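Probable fumarate reductase Ifc3 (Shewanella frigidimarina, PDB 1QO8) catalyses the essentially one-way reduction of fumarate to succinate, using one FAD and four covalently bound c-type haems per subunit. Local coordinates at residues I188-K193 with V236-R241; K275-V278 with V284-A287; G429-H432 with Y437-D440; N464-V467 with D472-F475; S512-D515 with K519-D522. All blocks are in the same frame, centred on the assembly; numbering follows the deposited sequence.

The five contacts follow one another along the chain without interleaving, all in the flavoprotein part and none in the haem-bearing N-terminal part. Contacts 2 and 5 are neighbours, their centres about 13 Å apart: Val284 N lies 2.8 Å from Asp522 O, a probable hydrogen bond, and Val284 packs on Ile521. Contact 1, about 29 Å from contact 5 between centres, ties helix 184-194 to the small antiparallel sheet that holds strand 239-241. Contacts 3 and 4, their centres about 25 Å apart and about 50 and 61 Å from that of contact 2, lie in what is probably the mobile capping domain of this family; the open conformation seen here is consistent with its displacement from the FAD-binding part.

Contact 1 (I188-K193 with V236-R241)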
loop_
_atom_site.group_PDB
_atom_site.type_symbol
_atom_site.label_atom_id
_atom_site.label_comp_id
_atom_site.label_asym_id
_atom_site.label_seq_id
_atom_site.Cartn_x
_atom_site.Cartn_y
_atom_site.Cartn_z
ATOM N N ILE A 188 -2.257 -18.031 -20.700
ATOM C CA ILE A 188 -3.082 -17.564 -19.588
ATOM C C ILE A 188 -2.808 -18.271 -18.304
ATOM O O ILE A 188 -2.383 -17.590 -17.349
ATOM C CB ILE A 188 -4.570 -17.555 -19.959
ATOM C CG1 ILE A 188 -4.769 -16.496 -21.053
ATOM C CG2 ILE A 188 -5.521 -17.258 -18.804
ATOM C CD1 ILE A 188 -6.089 -16.727 -21.794
ATOM N N GLU A 189 -2.850 -19.610 -18.269
ATOM C CA GLU A 189 -2.546 -20.363 -17.070
ATOM C C GLU A 189 -1.132 -20.152 -16.551
ATOM O O GLU A 189 -0.832 -20.143 -15.344
ATOM C CB GLU A 189 -2.676 -21.859 -17.414
ATOM C CG GLU A 189 -4.037 -22.379 -17.789
ATOM C CD GLU A 189 -4.039 -23.842 -18.215
ATOM O OE1 GLU A 189 -3.080 -24.636 -18.010
ATOM O OE2 GLU A 189 -5.092 -24.219 -18.785
ATOM N N ASP A 190 -0.145 -20.145 -17.489
ATOM C CA ASP A 190 1.234 -19.929 -17.082
ATOM C C ASP A 190 1.383 -18.614 -16.336
ATOM O O ASP A 190 2.109 -18.490 -15.338
ATOM C CB ASP A 190 2.150 -19.913 -18.336
ATOM C CG ASP A 190 2.443 -21.269 -18.981
ATOM O OD1 ASP A 190 1.940 -22.328 -18.570
ATOM O OD2 ASP A 190 3.196 -21.341 -19.992
ATOM N N ALA A 191 0.777 -17.548 -16.883
ATOM C CA ALA A 191 0.825 -16.251 -16.207
ATOM C C ALA A 191 0.146 -16.323 -14.832
ATOM O O ALA A 191 0.599 -15.755 -13.817
ATOM C CB ALA A 191 0.160 -15.166 -17.096
ATOM N N MET A 192 -1.031 -16.964 -14.803
ATOM C CA MET A 192 -1.830 -16.945 -13.559
ATOM C C MET A 192 -1.074 -17.614 -12.434
ATOM O O MET A 192 -0.995 -17.229 -11.277
ATOM C CB MET A 192 -3.212 -17.568 -13.811
ATOM C CG MET A 192 -4.071 -16.683 -14.720
ATOM S SD MET A 192 -4.522 -15.097 -13.992
ATOM C CE MET A 192 -5.353 -15.647 -12.482
ATOM N N LYS A 193 -0.431 -18.724 -12.812
ATOM C CA LYS A 193 0.393 -19.529 -11.929
ATOM C C LYS A 193 1.644 -18.744 -11.539
ATOM O O LYS A 193 2.070 -18.760 -10.364
ATOM C CB LYS A 193 0.751 -20.825 -12.669
ATOM C CG LYS A 193 1.774 -21.624 -11.886
ATOM C CD LYS A 193 2.206 -22.924 -12.549
ATOM C CE LYS A 193 3.157 -23.631 -11.589
ATOM N NZ LYS A 193 3.862 -24.780 -12.214
ATOM N N VAL A 236 6.064 -23.784 -22.973
ATOM C CA VAL A 236 6.677 -23.868 -24.287
ATOM C C VAL A 236 7.370 -22.533 -24.628
ATOM O O VAL A 236 7.319 -21.538 -23.858
ATOM C CB VAL A 236 5.675 -24.188 -25.401
ATOM C CG1 VAL A 236 6.464 -24.615 -26.652
ATOM C CG2 VAL A 236 4.732 -25.373 -25.200
ATOM N N ASP A 237 8.078 -22.496 -25.750
ATOM C CA ASP A 237 8.923 -21.380 -26.141
ATOM C C ASP A 237 8.016 -20.269 -26.672
ATOM O O ASP A 237 7.249 -20.604 -27.556
ATOM C CB ASP A 237 9.847 -21.803 -27.288
ATOM C CG ASP A 237 10.871 -22.826 -26.872
ATOM O OD1 ASP A 237 10.655 -23.581 -25.894
ATOM O OD2 ASP A 237 11.894 -22.833 -27.595
ATOM N N ARG A 238 8.020 -19.105 -26.071
ATOM C CA ARG A 238 7.061 -18.045 -26.458
ATOM C C ARG A 238 7.683 -16.667 -26.491
ATOM O O ARG A 238 7.106 -15.624 -26.738
ATOM C CB ARG A 238 6.147 -17.983 -25.201
ATOM C CG ARG A 238 4.684 -17.971 -25.518
ATOM C CD ARG A 238 3.906 -17.927 -24.200
ATOM N NE ARG A 238 3.084 -19.133 -24.172
ATOM C CZ ARG A 238 3.079 -19.868 -23.052
ATOM N NH1 ARG A 238 3.758 -19.569 -21.950
ATOM N NH2 ARG A 238 2.368 -20.979 -23.102
ATOM N N THR A 239 8.926 -16.514 -26.135
ATOM C CA THR A 239 9.653 -15.271 -25.963
ATOM C C THR A 239 10.374 -14.890 -27.253
ATOM O O THR A 239 11.244 -15.658 -27.661
ATOM C CB THR A 239 10.651 -15.532 -24.809
ATOM O OG1 THR A 239 9.999 -15.955 -23.603
ATOM C CG2 THR A 239 11.433 -14.238 -24.554
ATOM N N HIS A 240 10.025 -13.789 -27.901
ATOM C CA HIS A 240 10.544 -13.308 -29.157
ATOM C C HIS A 240 11.534 -12.149 -28.917
ATOM O O HIS A 240 11.222 -11.288 -28.114
ATOM C CB HIS A 240 9.413 -12.820 -30.026
ATOM C CG HIS A 240 8.309 -13.800 -30.259
ATOM N ND1 HIS A 240 7.464 -14.265 -29.281
ATOM C CD2 HIS A 240 7.935 -14.419 -31.419
ATOM C CE1 HIS A 240 6.609 -15.136 -29.796
ATOM N NE2 HIS A 240 6.875 -15.220 -31.087
ATOM N N ARG A 241 12.729 -12.264 -29.478
ATOM C CA ARG A 241 13.884 -11.456 -29.404
ATOM C C ARG A 241 14.404 -11.261 -30.856
ATOM O O ARG A 241 14.076 -12.035 -31.744
ATOM C CB ARG A 241 15.017 -12.160 -28.662
ATOM C CG ARG A 241 15.000 -12.333 -27.187
ATOM C CD ARG A 241 16.270 -12.910 -26.575
ATOM N NE ARG A 241 16.024 -13.031 -25.117
ATOM C CZ ARG A 241 15.550 -14.090 -24.468
ATOM N NH1 ARG A 241 15.113 -15.237 -24.970
ATOM N NH2 ARG A 241 15.447 -13.989 -23.135
#
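Asp190, on helix 184-194, and Arg238, by strand 239-241, make the whole of this contact through one buried salt bridge. Arg238 NH1 donates to Asp190 OD2 at 2.7 Å, nearly straight, with the oxygen lying close to the guanidinium plane. NH2 adds a weak, bent bond from Arg238 to the same oxygen of Asp190 at 3.2 Å, so a single carboxylate oxygen meets two nitrogens at the edge of the guanidinium. The carboxylate and guanidinium planes stand 61° apart, and NH1 meets OD2 on its anti side; OD1 forms a second salt bridge, to Arg235 NE. A bend at chi3 (-120°) turns the otherwise reaching arginine chain so that its end faces the helix. NH2 is shared with Asp182, and with acids on both amino groups the positive charge of Arg238 is probably well balanced. Its chain also rests on Trp186 and Phe187 of the same helix. Along the backbone, Arg238 and Thr239 both face Lys229 in a classic beta bulge, where strand 239-241 lies between strands 167-168 and 227-229 of a small antiparallel sheet; the side chain of Arg238 is about 11 Å from the bound FAD. Away from this tight ion pair the two segments stand well apart. The CA atoms of Asp190 and Val236 are 9.9 Å from each other, and Val236 CB stays 6.6 Å from Asp190 OD2, its side chain packing on Val180 instead. On the solvent side, Glu189 and Lys193 are exposed; Glu189 OE1 pairs with NH2 of Arg235, the arginine that also holds Asp190.

Contact 2 (K275-V278 with V284-A287); sequences KLVV and VVGA
Val277 O is gripped twice by the facing strand: Val285 N donates to it at 2.8 Å, almost straight at 175°, and Val284 CA brings a CA-H...O contact at 3.4 Å. Val277 N completes the exchange by donating to Gly286 O at 2.9 Å, approaching from well above that carbonyl plane, 42° out of it. The strands run antiparallel in the hairpin 271-278/284-291. Between the non-hydrogen-bonded pairs Leu276-Ala287 and Val278-Val284, the lone Val277 is opposed by both Val285 and Gly286, a beta bulge. Gly286 has a positive phi, and a CB there would run into the carbonyl oxygen of Val285. On the face bearing Leu276, Val278, Val284 and Ala287, the CG2 methyls of Val278 and Val284 meet at 4.0 Å, the side chains slanting across each other, and Ile347 packs on both of these valines and on Leu276. Val277 points to the other face, where it touches Ile114 of helix 107-115. Its CG1, anti to the backbone N (chi1 -177°), is 4.2 Å from Val285 CG2, while Val277 CG2 lies 3.7 Å from Ala287 N. Val285 CG2 stands between its own backbone N and carbonyl carbon, which brings it to 3.6 Å from Val277 O. At the far end Lys275 O has a CA-H...O contact from Ala287 CA at 3.1 Å. With peptide groups paired and branched aliphatic chains packed about them, the hairpin joins here by backbone polarity and apolar burial alone, without any charged pair across it.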
loop_
_atom_site.group_PDB
_atom_site.type_symbol
_atom_site.label_atom_id
_atom_site.label_comp_id
_atom_site.label_asym_id
_atom_site.label_seq_id
_atom_site.Cartn_x
_atom_site.Cartn_y
_atom_site.Cartn_z
ATOM N N LYS A 275 1.474 16.953 -11.706
ATOM C CA LYS A 275 0.154 16.932 -11.165
ATOM C C LYS A 275 -0.879 16.643 -12.228
ATOM O O LYS A 275 -0.662 17.053 -13.361
ATOM C CB LYS A 275 -0.125 18.354 -10.564
ATOM C CG LYS A 275 -1.336 18.225 -9.632
ATOM C CD LYS A 275 -1.649 19.532 -8.919
ATOM C CE LYS A 275 -2.316 19.126 -7.599
ATOM N NZ LYS A 275 -3.766 19.479 -7.618
ATOM N N LEU A 276 -1.888 15.870 -11.978
ATOM C CA LEU A 276 -2.991 15.728 -12.921
ATOM C C LEU A 276 -4.046 16.779 -12.473
ATOM O O LEU A 276 -4.289 16.934 -11.263
ATOM C CB LEU A 276 -3.602 14.333 -12.862
ATOM C CG LEU A 276 -2.651 13.138 -13.142
ATOM C CD1 LEU A 276 -3.230 11.830 -12.610
ATOM C CD2 LEU A 276 -2.350 13.003 -14.626
ATOM N N VAL A 277 -4.650 17.446 -13.425
ATOM C CA VAL A 277 -5.546 18.580 -13.081
ATOM C C VAL A 277 -6.945 18.012 -13.250
ATOM O O VAL A 277 -7.301 17.485 -14.299
ATOM C CB VAL A 277 -5.372 19.774 -14.027
ATOM C CG1 VAL A 277 -6.264 21.000 -13.609
ATOM C CG2 VAL A 277 -3.901 20.146 -14.067
ATOM N N VAL A 278 -7.718 18.054 -12.179
ATOM C CA VAL A 278 -9.113 17.557 -12.299
ATOM C C VAL A 278 -10.073 18.749 -12.239
ATOM O O VAL A 278 -9.783 19.704 -11.501
ATOM C CB VAL A 278 -9.326 16.574 -11.138
ATOM C CG1 VAL A 278 -10.782 16.194 -10.926
ATOM C CG2 VAL A 278 -8.461 15.325 -11.393
ATOM N N VAL A 284 -10.401 14.355 -15.316
ATOM C CA VAL A 284 -9.015 14.784 -15.543
ATOM C C VAL A 284 -9.063 15.641 -16.803
ATOM O O VAL A 284 -9.659 15.154 -17.771
ATOM C CB VAL A 284 -8.022 13.618 -15.758
ATOM C CG1 VAL A 284 -6.682 14.140 -16.250
ATOM C CG2 VAL A 284 -7.874 12.845 -14.466
ATOM N N VAL A 285 -8.495 16.826 -16.705
ATOM C CA VAL A 285 -8.512 17.716 -17.868
ATOM C C VAL A 285 -7.124 18.242 -18.211
ATOM O O VAL A 285 -7.108 19.150 -19.048
ATOM C CB VAL A 285 -9.423 18.944 -17.657
ATOM C CG1 VAL A 285 -10.895 18.521 -17.604
ATOM C CG2 VAL A 285 -9.051 19.751 -16.419
ATOM N N GLY A 286 -6.033 17.659 -17.755
ATOM C CA GLY A 286 -4.707 18.057 -18.340
ATOM C C GLY A 286 -3.739 17.868 -17.155
ATOM O O GLY A 286 -4.085 17.068 -16.284
ATOM N N ALA A 287 -2.603 18.559 -17.133
ATOM C CA ALA A 287 -1.587 18.127 -16.167
ATOM C C ALA A 287 -0.584 19.249 -16.133
ATOM O O ALA A 287 -0.478 19.907 -17.172
ATOM C CB ALA A 287 -0.921 16.864 -16.797
#

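Contact 3 (G429-H432 with Y437-D440)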
loop_
_atom_site.group_PDB
_atom_site.type_symbol
_atom_site.label_atom_id
_atom_site.label_comp_id
_atom_site.label_asym_id
_atom_site.label_seq_id
_atom_site.Cartn_x
_atom_site.Cartn_y
_atom_site.Cartn_z
ATOM N N GLY A 429 32.000 -11.036 -20.988
ATOM C CA GLY A 429 31.162 -9.821 -21.240
ATOM C C GLY A 429 31.176 -8.961 -19.976
ATOM O O GLY A 429 31.327 -7.728 -20.120
ATOM N N TYR A 430 31.148 -9.546 -18.764
ATOM C CA TYR A 430 31.145 -8.722 -17.577
ATOM C C TYR A 430 32.495 -7.984 -17.503
ATOM O O TYR A 430 32.620 -6.805 -17.139
ATOM C CB TYR A 430 30.819 -9.411 -16.283
ATOM C CG TYR A 430 29.497 -10.167 -16.207
ATOM C CD1 TYR A 430 28.384 -9.670 -16.869
ATOM C CD2 TYR A 430 29.345 -11.340 -15.452
ATOM C CE1 TYR A 430 27.172 -10.342 -16.862
ATOM C CE2 TYR A 430 28.125 -11.989 -15.412
ATOM C CZ TYR A 430 27.064 -11.524 -16.094
ATOM O OH TYR A 430 25.808 -12.111 -16.111
ATOM N N ASP A 431 33.530 -8.752 -17.864
ATOM C CA ASP A 431 34.882 -8.264 -17.834
ATOM C C ASP A 431 34.939 -7.049 -18.820
ATOM O O ASP A 431 35.632 -6.123 -18.518
ATOM C CB ASP A 431 35.864 -9.303 -18.312
ATOM C CG ASP A 431 37.296 -9.037 -17.925
ATOM O OD1 ASP A 431 37.572 -8.203 -17.036
ATOM O OD2 ASP A 431 38.212 -9.695 -18.458
ATOM N N HIS A 432 34.408 -7.116 -20.010
ATOM C CA HIS A 432 34.455 -6.042 -20.993
ATOM C C HIS A 432 33.693 -4.816 -20.444
ATOM O O HIS A 432 34.101 -3.700 -20.653
ATOM C CB HIS A 432 33.690 -6.369 -22.293
ATOM C CG HIS A 432 34.312 -7.432 -23.118
ATOM N ND1 HIS A 432 33.625 -8.243 -24.019
ATOM C CD2 HIS A 432 35.633 -7.826 -23.138
ATOM C CE1 HIS A 432 34.537 -9.079 -24.551
ATOM N NE2 HIS A 432 35.754 -8.839 -24.049
ATOM N N TYR A 437 36.726 -7.541 -10.685
ATOM C CA TYR A 437 38.021 -7.383 -10.044
ATOM C C TYR A 437 38.896 -8.610 -10.349
ATOM O O TYR A 437 38.326 -9.693 -10.549
ATOM C CB TYR A 437 37.831 -7.328 -8.523
ATOM C CG TYR A 437 37.180 -6.020 -8.066
ATOM C CD1 TYR A 437 35.871 -5.709 -8.330
ATOM C CD2 TYR A 437 37.951 -5.121 -7.321
ATOM C CE1 TYR A 437 35.284 -4.526 -7.882
ATOM C CE2 TYR A 437 37.406 -3.918 -6.870
ATOM C CZ TYR A 437 36.095 -3.638 -7.169
ATOM O OH TYR A 437 35.582 -2.434 -6.703
ATOM N N LYS A 438 40.219 -8.468 -10.357
ATOM C CA LYS A 438 41.003 -9.662 -10.687
ATOM C C LYS A 438 42.351 -9.643 -10.001
ATOM O O LYS A 438 42.739 -8.594 -9.537
ATOM C CB LYS A 438 41.205 -9.896 -12.160
ATOM C CG LYS A 438 41.812 -8.785 -12.956
ATOM C CD LYS A 438 41.604 -9.051 -14.464
ATOM C CE LYS A 438 40.124 -8.877 -14.817
ATOM N NZ LYS A 438 39.930 -8.213 -16.144
ATOM N N GLY A 439 42.915 -10.811 -9.776
ATOM C CA GLY A 439 44.202 -10.872 -9.042
ATOM C C GLY A 439 44.934 -12.046 -9.765
ATOM O O GLY A 439 44.308 -13.043 -10.139
ATOM N N ASP A 440 46.252 -11.847 -9.904
ATOM C CA ASP A 440 47.068 -12.974 -10.325
ATOM C C ASP A 440 47.056 -14.080 -9.307
ATOM O O ASP A 440 47.286 -15.199 -9.721
ATOM C CB ASP A 440 48.511 -12.570 -10.729
ATOM C CG ASP A 440 48.390 -11.966 -12.134
ATOM O OD1 ASP A 440 47.290 -11.707 -12.678
ATOM O OD2 ASP A 440 49.428 -11.718 -12.786
#
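Between Tyr437 and Asp440 a single side chain, that of Lys438, reaches Asp431 on helix 425-432. Tyr437 starts the strand with its CB directed away from the helix, and its ring meets Trp413 edge-to-face. Lys438 follows and points toward the helix. Its CG sits between the backbone N and the carbonyl carbon (chi1 55°), and bends at chi3 and chi4 carry NZ to Asp431 OD1. The salt bridge measures 2.5 Å from Lys438 NZ to Asp431 OD1, short enough for its exact length to be doubtful, and uses the syn lone pair of OD1. The two side chains cross at about a right angle and meet by their ends, Lys438 CE also coming to 3.4 Å from Asp431 OD1. Asp431 OD2 is hydrogen-bonded to Tyr421 OH, so this second partner probably steadies the rotation of the carboxylate. Gly439 continues the strand, and Asp440 leaves it, its carbonyl oxygen hydrogen-bonded to Ser487 OG. Strand 437-439 is antiparallel to strand 489-505, with backbone bonds to Ala491 and Tyr489; the surface ion pair links the end of helix 425-432 to this strand of the mixed sheet, and Tyr421 brings in helix 418-423.

Contact 4 (N464-V467 with D472-F475); sequences NGYV and DTAF
Helix 453-469 and the loop behind it come within 4.9 Å at the CA atoms of Tyr466 and Asp472. The loop is shaped by an Asx motif: Asp472 OD1 accepts from Phe475 N at 3.0 Å, the donor lying well above the carboxylate plane. Tyr466 lays a ring face over this turn. Asp472 CA makes a CH-pi contact 4.1 Å from the ring centroid, and Thr473 N lies over the same face toward the rim. The carboxylate is inclined 32° to the ring, and Asp472 OD1 lies 3.3 Å from both CD2 and CE2 of Tyr466. Asp472 has further partners: OD2 accepts from Arg477 N and OD1 forms a salt bridge with Arg389, which also touches the side chain of Tyr466. With CG anti to the carbonyl carbon (chi1 -48°), the tyrosine leans off the helix and reaches as far as Ala474, whose CB is 4.1 Å from Tyr466 CE2. A serine in place of Tyr466 has no ring, and would probably leave Asp472 CA and Thr473 N uncovered and a gap between helix and loop. Beside the hydroxyl end, Thr473 OG1 sits 3.2 Å from Tyr466 CE1.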
loop_
_atom_site.group_PDB
_atom_site.type_symbol
_atom_site.label_atom_id
_atom_site.label_comp_id
_atom_site.label_asym_id
_atom_site.label_seq_id
_atom_site.Cartn_x
_atom_site.Cartn_y
_atom_site.Cartn_z
ATOM N N ASN A 464 38.107 -25.894 -2.529
ATOM C CA ASN A 464 38.797 -26.845 -3.418
ATOM C C ASN A 464 38.772 -28.287 -2.875
ATOM O O ASN A 464 38.569 -29.251 -3.626
ATOM C CB ASN A 464 40.273 -26.419 -3.644
ATOM C CG ASN A 464 40.315 -25.096 -4.459
ATOM O OD1 ASN A 464 39.311 -24.732 -5.104
ATOM N ND2 ASN A 464 41.434 -24.366 -4.409
ATOM N N GLY A 465 38.818 -28.448 -1.544
ATOM C CA GLY A 465 38.684 -29.780 -0.926
ATOM C C GLY A 465 37.251 -30.242 -1.087
ATOM O O GLY A 465 37.047 -31.445 -1.245
ATOM N N TYR A 466 36.240 -29.336 -1.069
ATOM C CA TYR A 466 34.886 -29.785 -1.341
ATOM C C TYR A 466 34.785 -30.184 -2.804
ATOM O O TYR A 466 33.914 -31.010 -3.120
ATOM C CB TYR A 466 33.740 -28.823 -0.989
ATOM C CG TYR A 466 33.823 -28.214 0.398
ATOM C CD1 TYR A 466 34.347 -29.025 1.444
ATOM C CD2 TYR A 466 33.430 -26.909 0.695
ATOM C CE1 TYR A 466 34.500 -28.531 2.709
ATOM C CE2 TYR A 466 33.556 -26.389 1.967
ATOM C CZ TYR A 466 34.087 -27.231 2.971
ATOM O OH TYR A 466 34.254 -26.742 4.243
ATOM N N VAL A 467 35.651 -29.591 -3.699
ATOM C CA VAL A 467 35.384 -30.119 -5.047
ATOM C C VAL A 467 36.125 -31.496 -5.151
ATOM O O VAL A 467 35.564 -32.318 -5.853
ATOM C CB VAL A 467 35.452 -29.198 -6.214
ATOM C CG1 VAL A 467 35.552 -27.653 -5.925
ATOM C CG2 VAL A 467 36.321 -29.608 -7.374
ATOM N N ASP A 472 30.092 -30.809 0.176
ATOM C CA ASP A 472 30.408 -29.431 0.724
ATOM C C ASP A 472 29.878 -29.460 2.193
ATOM O O ASP A 472 28.658 -29.463 2.372
ATOM C CB ASP A 472 29.601 -28.418 -0.022
ATOM C CG ASP A 472 29.481 -27.030 0.625
ATOM O OD1 ASP A 472 30.261 -26.626 1.491
ATOM O OD2 ASP A 472 28.589 -26.272 0.164
ATOM N N THR A 473 30.775 -29.714 3.122
ATOM C CA THR A 473 30.377 -29.833 4.523
ATOM C C THR A 473 29.970 -28.491 5.143
ATOM O O THR A 473 29.178 -28.541 6.091
ATOM C CB THR A 473 31.557 -30.426 5.320
ATOM O OG1 THR A 473 32.798 -29.820 5.059
ATOM C CG2 THR A 473 31.778 -31.910 4.923
ATOM N N ALA A 474 30.529 -27.354 4.659
ATOM C CA ALA A 474 29.918 -26.067 5.111
ATOM C C ALA A 474 28.466 -25.927 4.753
ATOM O O ALA A 474 27.608 -25.609 5.612
ATOM C CB ALA A 474 30.761 -24.901 4.637
ATOM N N PHE A 475 28.059 -26.069 3.453
ATOM C CA PHE A 475 26.752 -25.636 3.048
ATOM C C PHE A 475 25.962 -26.585 2.187
ATOM O O PHE A 475 24.811 -26.205 1.845
ATOM C CB PHE A 475 26.763 -24.219 2.335
ATOM C CG PHE A 475 27.259 -23.167 3.294
ATOM C CD1 PHE A 475 26.412 -22.721 4.310
ATOM C CD2 PHE A 475 28.547 -22.735 3.280
ATOM C CE1 PHE A 475 26.849 -21.790 5.248
ATOM C CE2 PHE A 475 29.002 -21.797 4.183
ATOM C CZ PHE A 475 28.165 -21.348 5.225
#

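Contact 5 (S512-D515 with K519-D522); sequences SVLD and KPID
Asp515 places CG between its backbone N and carbonyl carbon (chi1 60°), which turns the carboxylate back onto Lys519, just before strand 520-521. Lys519 N donates to Asp515 OD1 at 3.0 Å from above the carboxylate plane, and Gln517 N is a second donor to OD1. In return Asp515 N donates to Lys519 O at 2.7 Å, so the turn is clasped by both backbone and side chain. With an alanine at Asp515 the carboxylate is gone, and Lys519 N and Gln517 N would probably lack their shared acceptor. Ile521 N donates to Val513 O at 2.8 Å, nearly along the C=O axis. Pro520, which has no N-H to offer, lies opposite Leu514 in a non-hydrogen-bonded pair, its CD 3.8 Å from Leu514 CD2. Pro520 CB touches Ser512 CB at 3.6 Å, and Ile521 CG1 lies 3.8 Å from Asp515 CB. A water accepts from Ser512 OG at 2.8 Å and donates to Ile521 O. Leu514 also bonds by its backbone to Ser350 and Ala506, and Val513 to Leu524. Strands 512-514 and 520-521 make a short antiparallel beta hairpin that leads into strand 524-526 of the parallel Rossmann-type sheet.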
loop_
_atom_site.group_PDB
_atom_site.type_symbol
_atom_site.label_atom_id
_atom_site.label_comp_id
_atom_site.label_asym_id
_atom_site.label_seq_id
_atom_site.Cartn_x
_atom_site.Cartn_y
_atom_site.Cartn_z
ATOM N N SER A 512 -8.802 2.284 -18.707
ATOM C CA SER A 512 -9.130 3.436 -17.884
ATOM C C SER A 512 -8.521 3.212 -16.490
ATOM O O SER A 512 -8.683 2.066 -16.030
ATOM C CB SER A 512 -10.661 3.503 -17.646
ATOM O OG SER A 512 -11.257 4.128 -18.774
ATOM N N VAL A 513 -7.968 4.272 -15.903
ATOM C CA VAL A 513 -7.697 4.182 -14.471
ATOM C C VAL A 513 -8.996 4.279 -13.665
ATOM O O VAL A 513 -9.885 5.070 -13.974
ATOM C CB VAL A 513 -6.715 5.304 -14.098
ATOM C CG1 VAL A 513 -6.393 5.279 -12.613
ATOM C CG2 VAL A 513 -5.394 5.128 -14.902
ATOM N N LEU A 514 -9.117 3.480 -12.605
ATOM C CA LEU A 514 -10.290 3.456 -11.756
ATOM C C LEU A 514 -10.131 4.297 -10.488
ATOM O O LEU A 514 -9.045 4.537 -9.977
ATOM C CB LEU A 514 -10.569 1.988 -11.356
ATOM C CG LEU A 514 -10.462 1.028 -12.543
ATOM C CD1 LEU A 514 -10.656 -0.416 -12.107
ATOM C CD2 LEU A 514 -11.475 1.441 -13.636
ATOM N N ASP A 515 -11.274 4.801 -10.010
ATOM C CA ASP A 515 -11.383 5.587 -8.786
ATOM C C ASP A 515 -11.643 4.646 -7.635
ATOM O O ASP A 515 -11.511 3.452 -7.802
ATOM C CB ASP A 515 -12.522 6.643 -8.855
ATOM C CG ASP A 515 -13.880 5.970 -9.086
ATOM O OD1 ASP A 515 -14.168 4.789 -8.825
ATOM O OD2 ASP A 515 -14.747 6.645 -9.675
ATOM N N LYS A 519 -14.487 2.404 -10.628
ATOM C CA LYS A 519 -15.020 2.952 -11.812
ATOM C C LYS A 519 -14.033 3.952 -12.459
ATOM O O LYS A 519 -13.266 4.662 -11.853
ATOM C CB LYS A 519 -16.337 3.765 -11.672
ATOM C CG LYS A 519 -17.287 3.125 -10.665
ATOM C CD LYS A 519 -18.005 1.986 -11.378
ATOM C CE LYS A 519 -19.261 1.569 -10.578
ATOM N NZ LYS A 519 -19.402 0.104 -10.872
ATOM N N PRO A 520 -14.207 4.025 -13.766
ATOM C CA PRO A 520 -13.247 4.723 -14.631
ATOM C C PRO A 520 -13.237 6.186 -14.286
ATOM O O PRO A 520 -14.269 6.844 -14.006
ATOM C CB PRO A 520 -13.760 4.402 -16.046
ATOM C CG PRO A 520 -15.047 3.652 -15.849
ATOM C CD PRO A 520 -14.862 2.906 -14.554
ATOM N N ILE A 521 -12.053 6.766 -14.140
ATOM C CA ILE A 521 -11.954 8.218 -13.953
ATOM C C ILE A 521 -11.971 8.798 -15.373
ATOM O O ILE A 521 -11.268 8.270 -16.263
ATOM C CB ILE A 521 -10.645 8.583 -13.263
ATOM C CG1 ILE A 521 -10.617 8.005 -11.842
ATOM C CG2 ILE A 521 -10.398 10.080 -13.312
ATOM C CD1 ILE A 521 -9.292 8.111 -11.123
ATOM N N ASP A 522 -12.881 9.731 -15.572
ATOM C CA ASP A 522 -13.133 10.399 -16.818
ATOM C C ASP A 522 -11.916 11.155 -17.341
ATOM O O ASP A 522 -11.460 12.100 -16.696
ATOM C CB ASP A 522 -14.271 11.458 -16.586
ATOM C CG ASP A 522 -14.643 12.056 -17.949
ATOM O OD1 ASP A 522 -15.047 11.287 -18.841
ATOM O OD2 ASP A 522 -14.469 13.286 -18.092
HETATM O O HOH W 1 -10.867 6.867 -18.306
#